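Long-range contacts in putative uncharacterized protein TTHA0988 (Thermus thermophilus, PDB 3OPF), which is functionally uncharacterised but probably binds ATP and acts as a hydrolase, built around two cyclophilin-like carboxyltransferase regions: residues R219-L224 / A285-V290; A271-F276 / Y333-G338. All coordinates share one frame; numbering follows the deposited sequence. Where two conformers were deposited one is given.

Contact 1: residues R219-L224 / A285-V290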
# COMPACT_ATOMS: atom_id res chain seq x y z
N ARG A 219 27.05 3.28 -9.26
CA ARG A 219 28.39 2.73 -9.52
C ARG A 219 28.56 2.25 -10.97
O ARG A 219 29.66 2.32 -11.51
CB ARG A 219 28.70 1.58 -8.57
CG ARG A 219 27.73 0.42 -8.68
CD ARG A 219 28.26 -0.82 -8.02
NE ARG A 219 27.13 -1.59 -7.53
CZ ARG A 219 26.51 -1.38 -6.37
NH1 ARG A 219 25.48 -2.14 -6.05
NH2 ARG A 219 26.91 -0.43 -5.53
N LEU A 220 27.48 1.75 -11.58
CA LEU A 220 27.52 1.25 -12.96
C LEU A 220 26.39 1.86 -13.81
O LEU A 220 25.42 1.17 -14.12
CB LEU A 220 27.42 -0.28 -12.97
CG LEU A 220 28.54 -1.04 -12.25
CD1 LEU A 220 28.14 -2.48 -11.96
CD2 LEU A 220 29.83 -0.98 -13.06
N PRO A 221 26.53 3.14 -14.19
CA PRO A 221 25.50 3.81 -14.99
C PRO A 221 25.10 2.99 -16.21
O PRO A 221 25.96 2.55 -16.97
CB PRO A 221 26.16 5.13 -15.41
CG PRO A 221 27.21 5.36 -14.39
CD PRO A 221 27.68 4.02 -13.94
N ALA A 222 23.80 2.76 -16.38
CA ALA A 222 23.31 1.80 -17.37
C ALA A 222 22.36 2.44 -18.39
O ALA A 222 22.44 2.16 -19.59
CB ALA A 222 22.61 0.65 -16.68
N LEU A 223 21.45 3.28 -17.91
CA LEU A 223 20.50 3.92 -18.82
C LEU A 223 20.11 5.34 -18.42
O LEU A 223 20.13 5.71 -17.23
CB LEU A 223 19.27 3.03 -19.01
CG LEU A 223 18.43 2.66 -17.79
CD1 LEU A 223 17.42 3.75 -17.51
CD2 LEU A 223 17.73 1.32 -18.00
N LEU A 224 19.77 6.12 -19.43
CA LEU A 224 19.34 7.50 -19.28
C LEU A 224 17.89 7.58 -19.69
O LEU A 224 17.52 7.09 -20.76
CB LEU A 224 20.20 8.42 -20.16
CG LEU A 224 19.79 9.89 -20.29
CD1 LEU A 224 19.73 10.57 -18.95
CD2 LEU A 224 20.76 10.61 -21.22
N ALA A 285 20.65 3.53 -23.69
CA ALA A 285 21.66 2.73 -22.99
C ALA A 285 22.99 3.50 -22.92
O ALA A 285 23.41 4.11 -23.90
CB ALA A 285 21.86 1.40 -23.67
N LEU A 286 23.61 3.46 -21.75
CA LEU A 286 24.89 4.14 -21.50
C LEU A 286 26.07 3.16 -21.56
O LEU A 286 27.23 3.57 -21.52
CB LEU A 286 24.85 4.81 -20.13
CG LEU A 286 23.79 5.89 -19.95
CD1 LEU A 286 23.72 6.31 -18.48
CD2 LEU A 286 24.08 7.08 -20.87
N ARG A 287 25.74 1.87 -21.62
CA ARG A 287 26.71 0.80 -21.85
C ARG A 287 25.95 -0.32 -22.56
O ARG A 287 24.72 -0.27 -22.64
CB ARG A 287 27.28 0.30 -20.52
CG ARG A 287 26.24 -0.35 -19.58
CD ARG A 287 26.93 -1.00 -18.38
NE ARG A 287 27.48 0.02 -17.49
CZ ARG A 287 28.67 -0.05 -16.88
NH1 ARG A 287 29.48 -1.09 -17.06
NH2 ARG A 287 29.04 0.95 -16.10
N ASP A 288 26.67 -1.32 -23.07
CA ASP A 288 26.00 -2.50 -23.65
C ASP A 288 25.28 -3.25 -22.53
O ASP A 288 25.87 -3.53 -21.49
CB ASP A 288 27.01 -3.44 -24.31
CG ASP A 288 27.44 -2.98 -25.70
OD1 ASP A 288 26.96 -1.94 -26.20
OD2 ASP A 288 28.27 -3.69 -26.30
N LEU A 289 24.00 -3.56 -22.76
CA LEU A 289 23.18 -4.25 -21.76
C LEU A 289 22.49 -5.45 -22.38
O LEU A 289 22.30 -5.52 -23.59
CB LEU A 289 22.10 -3.30 -21.22
CG LEU A 289 22.55 -2.02 -20.51
CD1 LEU A 289 21.36 -1.09 -20.29
CD2 LEU A 289 23.25 -2.36 -19.20
N VAL A 290 22.12 -6.40 -21.53
CA VAL A 290 21.16 -7.44 -21.90
C VAL A 290 19.90 -7.13 -21.09
O VAL A 290 19.96 -7.01 -19.86
CB VAL A 290 21.69 -8.87 -21.60
CG1 VAL A 290 20.61 -9.93 -21.88
CG2 VAL A 290 22.93 -9.15 -22.43
O HOH W 1 28.32 3.16 -17.54
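R287 NE donates to P221 O at 3.0 Å along a nearly straight path, with 175° at the hydrogen. The acceptor lies within the guanidinium plane at its edge, while the donor stands above the plane of the P221 carbonyl. CG of R287 sits between its own backbone N and carbonyl carbon (chi1 64°), and a bend at chi3 (69°) turns the chain so that NE faces P221. A water also lies at P221 O and accepts a weak bond from R287 NH2. The second backbone acceptor is A222 O, which takes the amide hydrogen of L286 N at 2.8 Å. CA of A285 approaches the same oxygen at 3.5 Å in a CA-H...O contact.

Packing follows outward. L220 CB lies over one face of the guanidinium, 3.7 Å from R287 NH2. L286 CD1 presses on the L223 backbone, 3.7 Å from its C, and reaches P221 CB, while L286 CD2 meets L224 CB at 4.2 Å. On another flank L289 CD2 touches A222 CB at 4.0 Å. With an alanine at R287, P221 O is likely to lose its straight side-chain donor, and L220 the guanidinium that packs on it.

L223 and A285 form an antiparallel non-hydrogen-bonded pair whose side chains both meet W315. Across the strand's other edge, A222 and L223 both face L367, the definition of a classic beta bulge, here in strand 221-225 of an antiparallel sheet.

Contact 2: residues A271-F276 / Y333-G338; sequences APLLEF and YLAVAG
L274 and L334 form a hydrogen-bonded pair of antiparallel neighbours, strands 273-276 and 333-336, whose axes run 4.7 Å apart at 167°. The two reciprocal bonds are close in length: L274 N to L334 O at 3.0 Å, and L334 N to L274 O at 2.9 Å, the latter in the carbonyl plane.

The tight part lies on the face bearing E275 and Y333. These side chains run side by side: with chi1 at 176° the E275 chain stretches out along the Y333 ring, CG 3.5 Å from Y333 CE2, while L273 CD1 meets the ring's edge at CD2. On the other face F276 CE2 reaches L334 CB at 4.1 Å. Helix 255-264 covers the Y333 side.

The looser end is toward P272 and V336, where the strands part and the chain becomes partly exposed at P272. Here a water replaces direct contact, accepting from V336 N at 3.0 Å and reaching P272 O.

E275 OE1 forms salt bridges with R331 and R420, and its OE2 also accepts from L253 N. Y333 OH, whose strongest polar partner is D254 N, donates to E275 OE2 at 2.8 Å, meeting that oxygen on its anti side, 34° out of the carboxylate plane.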
# COMPACT_ATOMS: atom_id res chain seq x y z
N ALA A 271 14.60 -8.93 -8.22
CA ALA A 271 15.64 -7.92 -8.43
C ALA A 271 14.95 -6.66 -8.95
O ALA A 271 13.97 -6.76 -9.69
CB ALA A 271 16.67 -8.41 -9.42
N PRO A 272 15.43 -5.47 -8.55
CA PRO A 272 14.73 -4.25 -8.99
C PRO A 272 14.68 -4.09 -10.52
O PRO A 272 15.68 -4.27 -11.19
CB PRO A 272 15.53 -3.12 -8.33
CG PRO A 272 16.25 -3.76 -7.19
CD PRO A 272 16.55 -5.16 -7.65
N LEU A 273 13.50 -3.76 -11.04
CA LEU A 273 13.27 -3.56 -12.46
C LEU A 273 12.24 -2.45 -12.66
O LEU A 273 11.63 -1.97 -11.68
CB LEU A 273 12.83 -4.87 -13.14
CG LEU A 273 11.53 -5.57 -12.71
CD1 LEU A 273 10.36 -4.62 -12.72
CD2 LEU A 273 11.25 -6.77 -13.63
N LEU A 274 12.06 -2.04 -13.91
CA LEU A 274 11.15 -0.95 -14.26
C LEU A 274 9.75 -1.47 -14.58
O LEU A 274 9.60 -2.38 -15.40
CB LEU A 274 11.71 -0.18 -15.45
CG LEU A 274 11.10 1.19 -15.73
CD1 LEU A 274 11.19 2.06 -14.49
CD2 LEU A 274 11.78 1.85 -16.92
N GLU A 275 8.75 -0.90 -13.93
CA GLU A 275 7.35 -1.11 -14.31
C GLU A 275 6.84 0.17 -14.96
O GLU A 275 7.10 1.27 -14.46
CB GLU A 275 6.48 -1.44 -13.09
CG GLU A 275 5.00 -1.58 -13.41
CD GLU A 275 4.14 -1.68 -12.17
OE1 GLU A 275 3.57 -0.65 -11.77
OE2 GLU A 275 4.04 -2.79 -11.58
N PHE A 276 6.12 0.03 -16.07
CA PHE A 276 5.46 1.16 -16.74
C PHE A 276 4.09 0.78 -17.25
O PHE A 276 3.81 -0.40 -17.47
CB PHE A 276 6.32 1.70 -17.90
CG PHE A 276 6.83 0.64 -18.82
CD1 PHE A 276 6.12 0.28 -19.96
CD2 PHE A 276 8.03 -0.02 -18.54
CE1 PHE A 276 6.60 -0.70 -20.82
CE2 PHE A 276 8.51 -1.01 -19.39
CZ PHE A 276 7.79 -1.35 -20.52
N TYR A 333 7.10 -4.50 -18.14
CA TYR A 333 8.26 -4.61 -17.26
C TYR A 333 9.55 -4.69 -18.07
O TYR A 333 9.64 -5.46 -19.03
CB TYR A 333 8.10 -5.83 -16.36
CG TYR A 333 6.91 -5.69 -15.43
CD1 TYR A 333 5.66 -6.17 -15.78
CD2 TYR A 333 7.04 -5.05 -14.20
CE1 TYR A 333 4.57 -6.01 -14.93
CE2 TYR A 333 5.96 -4.90 -13.34
CZ TYR A 333 4.73 -5.38 -13.71
OH TYR A 333 3.66 -5.21 -12.84
N LEU A 334 10.52 -3.86 -17.71
CA LEU A 334 11.86 -3.91 -18.30
C LEU A 334 12.86 -4.32 -17.22
O LEU A 334 13.06 -3.59 -16.23
CB LEU A 334 12.23 -2.55 -18.89
CG LEU A 334 13.58 -2.48 -19.62
CD1 LEU A 334 13.52 -3.29 -20.91
CD2 LEU A 334 13.94 -1.04 -19.91
N ALA A 335 13.46 -5.49 -17.38
CA ALA A 335 14.54 -5.95 -16.51
C ALA A 335 15.88 -5.78 -17.22
O ALA A 335 15.94 -5.80 -18.45
CB ALA A 335 14.34 -7.40 -16.13
N VAL A 336 16.96 -5.60 -16.46
CA VAL A 336 18.31 -5.60 -17.02
C VAL A 336 19.21 -6.60 -16.28
O VAL A 336 19.10 -6.77 -15.06
CB VAL A 336 18.95 -4.19 -17.05
CG1 VAL A 336 18.13 -3.27 -17.93
CG2 VAL A 336 19.10 -3.61 -15.64
N ALA A 337 20.07 -7.28 -17.04
CA ALA A 337 21.00 -8.26 -16.46
C ALA A 337 21.80 -7.62 -15.35
O ALA A 337 22.49 -6.63 -15.58
CB ALA A 337 21.96 -8.80 -17.53
N GLY A 338 21.67 -8.17 -14.14
CA GLY A 338 22.36 -7.65 -12.97
C GLY A 338 21.45 -6.92 -12.00
O GLY A 338 21.80 -6.75 -10.83
O HOH W 2 16.13 -5.98 -13.57

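The centres of contacts 1 and 2 lie about 13 Å apart, and their segments alternate along the chain in the order 219-224, 271-276, 285-290, 333-338. Contact 1 includes the turn by which the chain leaves strand 282-285 of one antiparallel sheet and enters strand 289-295 of another; contact 2 pairs two strands of that second sheet, 273-277 and 331-336, the latter a neighbour of 289-295. The two contacts touch directly through a probable hydrogen bond from A337 N to V290 O (2.8 Å). The sheets also meet through side chains, since L274 and L334 both pack on L283 of strand 282-285. The alternating segments bring strands from 221-225 to 331-336 together in two packed sheets, consistent with a cyclophilin-like domain.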